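Local coordinates for protein exocyst complex component EXO70 (Saccharomyces cerevisiae, PDB 2B1E) that helps tether secretory vesicles to sites of exocytosis as a subunit of the exocyst complex and plays a role in assembling that complex, at residues 523-534 against 548-559. Sequence-based numbering, arbitrary orientation.
Sequences ISLVMPMYERFY and IKYTPDELTTVL
Tyr530 and Tyr534, one turn apart, both carry CG opposite the backbone N (chi1 -169° and 176°), which swings their rings across to the loop and first helical turn of 548-559. Tyr534 lays a face on Pro552: CD stands 3.4 Å from the ring centroid, almost on the ring normal, a CH-pi contact. Ile548 CG2 meets the edge of the same ring, and Thr551 CG2 lies beside its OH. With an alanine in place of Tyr534, Pro552 would probably lose the flat surface it packs on, and a gap would be likely to open beside Ile548 and Thr551. The Tyr530 ring takes Leu555 CD2 over one face, off centre, 3.4 Å from Tyr530 CG. Its OH donates to Tyr550 O at 2.6 Å, tilted 24° from the carbonyl plane, and accepts from a water that in turn accepts from Tyr550 N; one direct bond and one through water tie the phenol oxygen to the backbone of Tyr550.

These are the last two helices of the chain, 512-537 and 552-563, packed antiparallel at the far end of the long helical rod of Exo70, the axes of the short segments coming within 10.1 Å of each other. The second begins with a capping box: Thr551 OG1 accepts from Glu554 N, and Thr551 N donates to Glu554 OE2.

Knobs-into-holes packing runs both ways. Pro552 sits among Met527, Tyr530, Glu531 and Tyr534, while Met527 fills the hollow between Pro552, Leu555, Thr556 and Leu559. Bent at chi2 and chi3, the Met527 chain folds its CE to 3.4 Å from Thr556 OG1, whose hydroxyl bonds back to Pro552 O; SD passes Leu555 CD2. Farther along, Leu559 CD1 reaches Val526 CG1 at 4.0 Å. Helix 483-504 backs this layer, Phe493 meeting the Tyr530 ring and Phe497 touching Leu555, and Glu498 of that helix hydrogen-bonds Tyr550 OH.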
ATOM      1  N   ILE A 523     -12.808 -30.513  33.599  1.00 13.38           N
ATOM      2  CA  ILE A 523     -12.700 -30.987  34.973  1.00 14.81           C
ATOM      3  C   ILE A 523     -13.334 -29.982  35.952  1.00 16.49           C
ATOM      4  O   ILE A 523     -14.057 -30.382  36.863  1.00 15.47           O
ATOM      5  CB  ILE A 523     -11.212 -31.258  35.351  1.00 17.63           C
ATOM      6  CG1 ILE A 523     -10.695 -32.456  34.539  1.00 16.61           C
ATOM      7  CG2 ILE A 523     -11.078 -31.524  36.859  1.00 18.22           C
ATOM      8  CD1 ILE A 523      -9.218 -32.785  34.756  1.00 19.63           C
ATOM      9  N   SER A 524     -13.087 -28.687  35.749  1.00 15.18           N
ATOM     10  CA  SER A 524     -13.656 -27.651  36.617  1.00 16.63           C
ATOM     11  C   SER A 524     -15.180 -27.668  36.638  1.00 17.96           C
ATOM     12  O   SER A 524     -15.808 -27.305  37.635  1.00 16.45           O
ATOM     13  CB  SER A 524     -13.208 -26.252  36.164  1.00 18.18           C
ATOM     14  OG  SER A 524     -11.946 -25.912  36.706  1.00 17.80           O
ATOM     15  N   LEU A 525     -15.772 -28.081  35.527  1.00 14.97           N
ATOM     16  CA  LEU A 525     -17.217 -28.115  35.399  1.00 17.48           C
ATOM     17  C   LEU A 525     -17.840 -29.391  35.962  1.00 16.22           C
ATOM     18  O   LEU A 525     -18.814 -29.348  36.710  1.00 15.50           O
ATOM     19  CB  LEU A 525     -17.570 -27.961  33.919  1.00 18.33           C
ATOM     20  CG  LEU A 525     -18.993 -27.698  33.447  1.00 21.87           C
ATOM     21  CD1 LEU A 525     -19.564 -26.457  34.123  1.00 21.85           C
ATOM     22  CD2 LEU A 525     -18.951 -27.508  31.934  1.00 23.14           C
ATOM     23  N   VAL A 526     -17.260 -30.526  35.610  1.00 14.94           N
ATOM     24  CA  VAL A 526     -17.778 -31.811  36.040  1.00 12.89           C
ATOM     25  C   VAL A 526     -17.457 -32.281  37.464  1.00 14.61           C
ATOM     26  O   VAL A 526     -18.358 -32.703  38.195  1.00 11.34           O
ATOM     27  CB  VAL A 526     -17.312 -32.914  35.070  1.00 14.11           C
ATOM     28  CG1 VAL A 526     -17.741 -34.273  35.576  1.00 13.43           C
ATOM     29  CG2 VAL A 526     -17.885 -32.658  33.692  1.00 11.61           C
ATOM     30  N   MET A 527     -16.189 -32.212  37.869  1.00 10.58           N
ATOM     31  CA  MET A 527     -15.836 -32.745  39.180  1.00 12.23           C
ATOM     32  C   MET A 527     -16.421 -32.091  40.429  1.00 11.63           C
ATOM     33  O   MET A 527     -16.887 -32.794  41.320  1.00 12.35           O
ATOM     34  CB  MET A 527     -14.316 -32.882  39.302  1.00 12.28           C
ATOM     35  CG  MET A 527     -13.724 -33.969  38.378  1.00 12.60           C
ATOM     36  SD  MET A 527     -14.614 -35.560  38.362  1.00 12.94           S
ATOM     37  CE  MET A 527     -14.818 -35.877  40.162  1.00 16.78           C
ATOM     38  N   PRO A 528     -16.406 -30.752  40.524  1.00 12.31           N
ATOM     39  CA  PRO A 528     -16.990 -30.193  41.749  1.00 13.09           C
ATOM     40  C   PRO A 528     -18.444 -30.641  41.925  1.00 13.67           C
ATOM     41  O   PRO A 528     -18.852 -31.013  43.024  1.00 14.72           O
ATOM     42  CB  PRO A 528     -16.859 -28.683  41.533  1.00 16.10           C
ATOM     43  CG  PRO A 528     -15.566 -28.578  40.752  1.00 15.97           C
ATOM     44  CD  PRO A 528     -15.721 -29.709  39.736  1.00 13.41           C
ATOM     45  N   MET A 529     -19.214 -30.627  40.841  1.00 14.03           N
ATOM     46  CA  MET A 529     -20.611 -31.033  40.918  1.00 14.82           C
ATOM     47  C   MET A 529     -20.802 -32.509  41.251  1.00 14.62           C
ATOM     48  O   MET A 529     -21.638 -32.855  42.082  1.00 12.66           O
ATOM     49  CB  MET A 529     -21.352 -30.726  39.612  1.00 17.46           C
ATOM     50  CG  MET A 529     -22.848 -30.976  39.730  1.00 20.74           C
ATOM     51  SD  MET A 529     -23.775 -30.536  38.268  1.00 28.28           S
ATOM     52  CE  MET A 529     -23.657 -28.683  38.365  1.00 23.50           C
ATOM     53  N   TYR A 530     -20.047 -33.386  40.597  1.00 11.84           N
ATOM     54  CA  TYR A 530     -20.199 -34.807  40.875  1.00 13.07           C
ATOM     55  C   TYR A 530     -19.852 -35.167  42.317  1.00 12.76           C
ATOM     56  O   TYR A 530     -20.506 -36.021  42.919  1.00 12.20           O
ATOM     57  CB  TYR A 530     -19.361 -35.664  39.913  1.00 12.01           C
ATOM     58  CG  TYR A 530     -19.728 -37.125  40.018  1.00 10.33           C
ATOM     59  CD1 TYR A 530     -20.959 -37.587  39.547  1.00 12.26           C
ATOM     60  CD2 TYR A 530     -18.890 -38.029  40.673  1.00 10.10           C
ATOM     61  CE1 TYR A 530     -21.355 -38.911  39.736  1.00 10.28           C
ATOM     62  CE2 TYR A 530     -19.272 -39.354  40.871  1.00  9.27           C
ATOM     63  CZ  TYR A 530     -20.510 -39.785  40.404  1.00 11.29           C
ATOM     64  OH  TYR A 530     -20.923 -41.069  40.646  1.00  6.99           O
ATOM     65  N   GLU A 531     -18.817 -34.538  42.872  1.00 12.66           N
ATOM     66  CA  GLU A 531     -18.447 -34.818  44.249  1.00 13.71           C
ATOM     67  C   GLU A 531     -19.592 -34.454  45.191  1.00 12.57           C
ATOM     68  O   GLU A 531     -19.878 -35.182  46.140  1.00 12.49           O
ATOM     69  CB  GLU A 531     -17.179 -34.047  44.637  1.00 19.63           C
ATOM     70  CG  GLU A 531     -15.973 -34.460  43.807  1.00 24.26           C
ATOM     71  CD  GLU A 531     -14.669 -33.897  44.320  1.00 29.85           C
ATOM     72  OE1 GLU A 531     -14.545 -32.652  44.407  1.00 31.78           O
ATOM     73  OE2 GLU A 531     -13.765 -34.708  44.624  1.00 31.66           O
ATOM     74  N   ARG A 532     -20.248 -33.329  44.925  1.00 11.43           N
ATOM     75  CA  ARG A 532     -21.370 -32.878  45.749  1.00 12.47           C
ATOM     76  C   ARG A 532     -22.577 -33.801  45.588  1.00 12.40           C
ATOM     77  O   ARG A 532     -23.260 -34.132  46.559  1.00 13.03           O
ATOM     78  CB  ARG A 532     -21.750 -31.445  45.363  1.00 13.59           C
ATOM     79  CG  ARG A 532     -20.701 -30.418  45.762  1.00 15.89           C
ATOM     80  CD  ARG A 532     -20.847 -29.110  45.012  1.00 14.92           C
ATOM     81  NE  ARG A 532     -19.762 -28.212  45.394  1.00 12.92           N
ATOM     82  CZ  ARG A 532     -19.224 -27.297  44.598  1.00 10.74           C
ATOM     83  NH1 ARG A 532     -19.667 -27.138  43.360  1.00 15.20           N
ATOM     84  NH2 ARG A 532     -18.218 -26.557  45.039  1.00 17.59           N
ATOM     85  N   PHE A 533     -22.839 -34.205  44.352  1.00 11.56           N
ATOM     86  CA  PHE A 533     -23.952 -35.099  44.034  1.00 11.67           C
ATOM     87  C   PHE A 533     -23.735 -36.468  44.689  1.00 13.11           C
ATOM     88  O   PHE A 533     -24.639 -37.026  45.329  1.00 12.74           O
ATOM     89  CB  PHE A 533     -24.042 -35.239  42.503  1.00 13.14           C
ATOM     90  CG  PHE A 533     -25.011 -36.283  42.029  1.00 12.80           C
ATOM     91  CD1 PHE A 533     -26.355 -36.220  42.373  1.00 17.08           C
ATOM     92  CD2 PHE A 533     -24.581 -37.308  41.186  1.00 16.67           C
ATOM     93  CE1 PHE A 533     -27.265 -37.161  41.882  1.00 14.13           C
ATOM     94  CE2 PHE A 533     -25.479 -38.248  40.692  1.00 15.21           C
ATOM     95  CZ  PHE A 533     -26.821 -38.175  41.041  1.00 16.50           C
ATOM     96  N   TYR A 534     -22.532 -37.007  44.520  1.00 12.70           N
ATOM     97  CA  TYR A 534     -22.175 -38.303  45.092  1.00 12.90           C
ATOM     98  C   TYR A 534     -22.267 -38.237  46.614  1.00 11.37           C
ATOM     99  O   TYR A 534     -22.814 -39.128  47.251  1.00 11.08           O
ATOM    100  CB  TYR A 534     -20.748 -38.675  44.673  1.00 12.68           C
ATOM    101  CG  TYR A 534     -20.207 -39.963  45.266  1.00 14.59           C
ATOM    102  CD1 TYR A 534     -20.408 -41.195  44.632  1.00 14.78           C
ATOM    103  CD2 TYR A 534     -19.463 -39.945  46.442  1.00 14.82           C
ATOM    104  CE1 TYR A 534     -19.865 -42.380  45.164  1.00 18.72           C
ATOM    105  CE2 TYR A 534     -18.922 -41.114  46.978  1.00 17.40           C
ATOM    106  CZ  TYR A 534     -19.124 -42.322  46.336  1.00 18.86           C
ATOM    107  OH  TYR A 534     -18.574 -43.463  46.867  1.00 22.85           O
ATOM    108  N   ILE A 548     -23.838 -47.413  42.566  1.00 19.31           N
ATOM    109  CA  ILE A 548     -23.268 -46.223  41.962  1.00 16.79           C
ATOM    110  C   ILE A 548     -22.020 -46.645  41.196  1.00 16.04           C
ATOM    111  O   ILE A 548     -21.025 -47.051  41.784  1.00 14.53           O
ATOM    112  CB  ILE A 548     -22.911 -45.195  43.041  1.00 15.60           C
ATOM    113  CG1 ILE A 548     -24.193 -44.696  43.718  1.00 13.66           C
ATOM    114  CG2 ILE A 548     -22.148 -44.040  42.423  1.00 18.05           C
ATOM    115  CD1 ILE A 548     -23.943 -43.866  44.973  1.00 13.45           C
ATOM    116  N   LYS A 549     -22.079 -46.538  39.873  1.00 16.96           N
ATOM    117  CA  LYS A 549     -20.963 -46.945  39.025  1.00 16.02           C
ATOM    118  C   LYS A 549     -19.620 -46.275  39.312  1.00 16.27           C
ATOM    119  O   LYS A 549     -18.592 -46.954  39.391  1.00 13.34           O
ATOM    120  CB  LYS A 549     -21.337 -46.741  37.545  1.00 17.25           C
ATOM    121  CG  LYS A 549     -20.351 -47.347  36.550  1.00 18.71           C
ATOM    122  CD  LYS A 549     -20.907 -47.329  35.127  1.00 19.80           C
ATOM    123  CE  LYS A 549     -19.942 -47.972  34.142  1.00 22.10           C
ATOM    124  NZ  LYS A 549     -20.521 -48.038  32.766  1.00 21.60           N
ATOM    125  N   TYR A 550     -19.620 -44.955  39.477  1.00 14.10           N
ATOM    126  CA  TYR A 550     -18.377 -44.224  39.708  1.00 14.78           C
ATOM    127  C   TYR A 550     -18.248 -43.471  41.025  1.00 14.81           C
ATOM    128  O   TYR A 550     -19.167 -42.759  41.440  1.00 13.68           O
ATOM    129  CB  TYR A 550     -18.150 -43.181  38.603  1.00 14.71           C
ATOM    130  CG  TYR A 550     -18.182 -43.688  37.184  1.00 16.19           C
ATOM    131  CD1 TYR A 550     -17.079 -44.328  36.622  1.00 18.32           C
ATOM    132  CD2 TYR A 550     -19.305 -43.488  36.382  1.00 15.32           C
ATOM    133  CE1 TYR A 550     -17.094 -44.747  35.288  1.00 19.24           C
ATOM    134  CE2 TYR A 550     -19.328 -43.901  35.058  1.00 15.46           C
ATOM    135  CZ  TYR A 550     -18.224 -44.524  34.515  1.00 16.71           C
ATOM    136  OH  TYR A 550     -18.244 -44.902  33.193  1.00 20.23           O
ATOM    137  N   THR A 551     -17.099 -43.619  41.675  1.00 13.71           N
ATOM    138  CA  THR A 551     -16.828 -42.841  42.876  1.00 12.62           C
ATOM    139  C   THR A 551     -16.206 -41.598  42.239  1.00 12.87           C
ATOM    140  O   THR A 551     -15.808 -41.630  41.065  1.00 11.27           O
ATOM    141  CB  THR A 551     -15.776 -43.510  43.802  1.00 12.90           C
ATOM    142  OG1 THR A 551     -14.552 -43.706  43.082  1.00 12.72           O
ATOM    143  CG2 THR A 551     -16.291 -44.843  44.313  1.00 15.28           C
ATOM    144  N   PRO A 552     -16.138 -40.476  42.971  1.00 11.90           N
ATOM    145  CA  PRO A 552     -15.535 -39.310  42.328  1.00 12.61           C
ATOM    146  C   PRO A 552     -14.118 -39.603  41.827  1.00 13.19           C
ATOM    147  O   PRO A 552     -13.725 -39.161  40.745  1.00 13.98           O
ATOM    148  CB  PRO A 552     -15.572 -38.258  43.429  1.00 12.67           C
ATOM    149  CG  PRO A 552     -16.885 -38.597  44.140  1.00 12.68           C
ATOM    150  CD  PRO A 552     -16.796 -40.109  44.240  1.00 12.64           C
ATOM    151  N   ASP A 553     -13.351 -40.351  42.614  1.00 12.59           N
ATOM    152  CA  ASP A 553     -11.988 -40.680  42.218  1.00 12.26           C
ATOM    153  C   ASP A 553     -11.967 -41.493  40.929  1.00 11.51           C
ATOM    154  O   ASP A 553     -11.061 -41.348  40.116  1.00 10.37           O
ATOM    155  CB  ASP A 553     -11.261 -41.453  43.328  1.00  8.92           C
ATOM    156  CG  ASP A 553     -10.828 -40.557  44.470  1.00 14.04           C
ATOM    157  OD1 ASP A 553     -10.862 -39.320  44.290  1.00 14.74           O
ATOM    158  OD2 ASP A 553     -10.440 -41.086  45.542  1.00 13.10           O
ATOM    159  N   GLU A 554     -12.961 -42.354  40.743  1.00 12.59           N
ATOM    160  CA  GLU A 554     -13.011 -43.158  39.528  1.00 13.45           C
ATOM    161  C   GLU A 554     -13.358 -42.249  38.357  1.00 14.57           C
ATOM    162  O   GLU A 554     -12.783 -42.363  37.272  1.00 14.26           O
ATOM    163  CB  GLU A 554     -14.041 -44.282  39.681  1.00 14.08           C
ATOM    164  CG  GLU A 554     -13.515 -45.440  40.500  1.00 17.02           C
ATOM    165  CD  GLU A 554     -14.590 -46.409  40.959  1.00 18.47           C
ATOM    166  OE1 GLU A 554     -14.219 -47.491  41.450  1.00 23.46           O
ATOM    167  OE2 GLU A 554     -15.796 -46.098  40.851  1.00 19.32           O
ATOM    168  N   LEU A 555     -14.298 -41.337  38.582  1.00 13.22           N
ATOM    169  CA  LEU A 555     -14.705 -40.411  37.544  1.00 10.57           C
ATOM    170  C   LEU A 555     -13.502 -39.559  37.174  1.00 11.71           C
ATOM    171  O   LEU A 555     -13.245 -39.307  36.005  1.00 12.06           O
ATOM    172  CB  LEU A 555     -15.837 -39.516  38.042  1.00 11.63           C
ATOM    173  CG  LEU A 555     -16.653 -38.904  36.902  1.00 10.91           C
ATOM    174  CD1 LEU A 555     -17.393 -40.028  36.179  1.00 10.79           C
ATOM    175  CD2 LEU A 555     -17.645 -37.888  37.446  1.00 12.16           C
ATOM    176  N   THR A 556     -12.767 -39.111  38.188  1.00 12.42           N
ATOM    177  CA  THR A 556     -11.582 -38.293  37.966  1.00 13.42           C
ATOM    178  C   THR A 556     -10.599 -39.001  37.031  1.00 13.71           C
ATOM    179  O   THR A 556     -10.057 -38.393  36.119  1.00 14.69           O
ATOM    180  CB  THR A 556     -10.844 -37.974  39.307  1.00 14.26           C
ATOM    181  OG1 THR A 556     -11.664 -37.124  40.118  1.00 14.28           O
ATOM    182  CG2 THR A 556      -9.533 -37.261  39.036  1.00 16.09           C
ATOM    183  N   THR A 557     -10.372 -40.285  37.266  1.00 14.42           N
ATOM    184  CA  THR A 557      -9.435 -41.052  36.450  1.00 15.08           C
ATOM    185  C   THR A 557      -9.846 -41.077  34.985  1.00 15.22           C
ATOM    186  O   THR A 557      -9.007 -40.914  34.093  1.00 13.19           O
ATOM    187  CB  THR A 557      -9.300 -42.498  36.991  1.00 15.43           C
ATOM    188  OG1 THR A 557      -8.872 -42.443  38.356  1.00 13.68           O
ATOM    189  CG2 THR A 557      -8.273 -43.296  36.187  1.00 17.15           C
ATOM    190  N   VAL A 558     -11.138 -41.273  34.733  1.00 15.70           N
ATOM    191  CA  VAL A 558     -11.645 -41.300  33.368  1.00 15.46           C
ATOM    192  C   VAL A 558     -11.352 -39.969  32.696  1.00 14.50           C
ATOM    193  O   VAL A 558     -10.800 -39.919  31.600  1.00 13.76           O
ATOM    194  CB  VAL A 558     -13.163 -41.538  33.343  1.00 14.94           C
ATOM    195  CG1 VAL A 558     -13.697 -41.360  31.936  1.00 13.02           C
ATOM    196  CG2 VAL A 558     -13.462 -42.925  33.857  1.00 16.48           C
ATOM    197  N   LEU A 559     -11.724 -38.884  33.363  1.00 15.54           N
ATOM    198  CA  LEU A 559     -11.493 -37.564  32.810  1.00 16.18           C
ATOM    199  C   LEU A 559     -10.025 -37.258  32.576  1.00 18.00           C
ATOM    200  O   LEU A 559      -9.679 -36.669  31.560  1.00 18.46           O
ATOM    201  CB  LEU A 559     -12.094 -36.489  33.715  1.00 16.83           C
ATOM    202  CG  LEU A 559     -13.614 -36.338  33.648  1.00 17.30           C
ATOM    203  CD1 LEU A 559     -14.015 -35.127  34.485  1.00 18.77           C
ATOM    204  CD2 LEU A 559     -14.059 -36.156  32.195  1.00 18.70           C
TER
HETATM  205  O   HOH W   1     -21.683 -43.028  38.836  1.00 17.93           O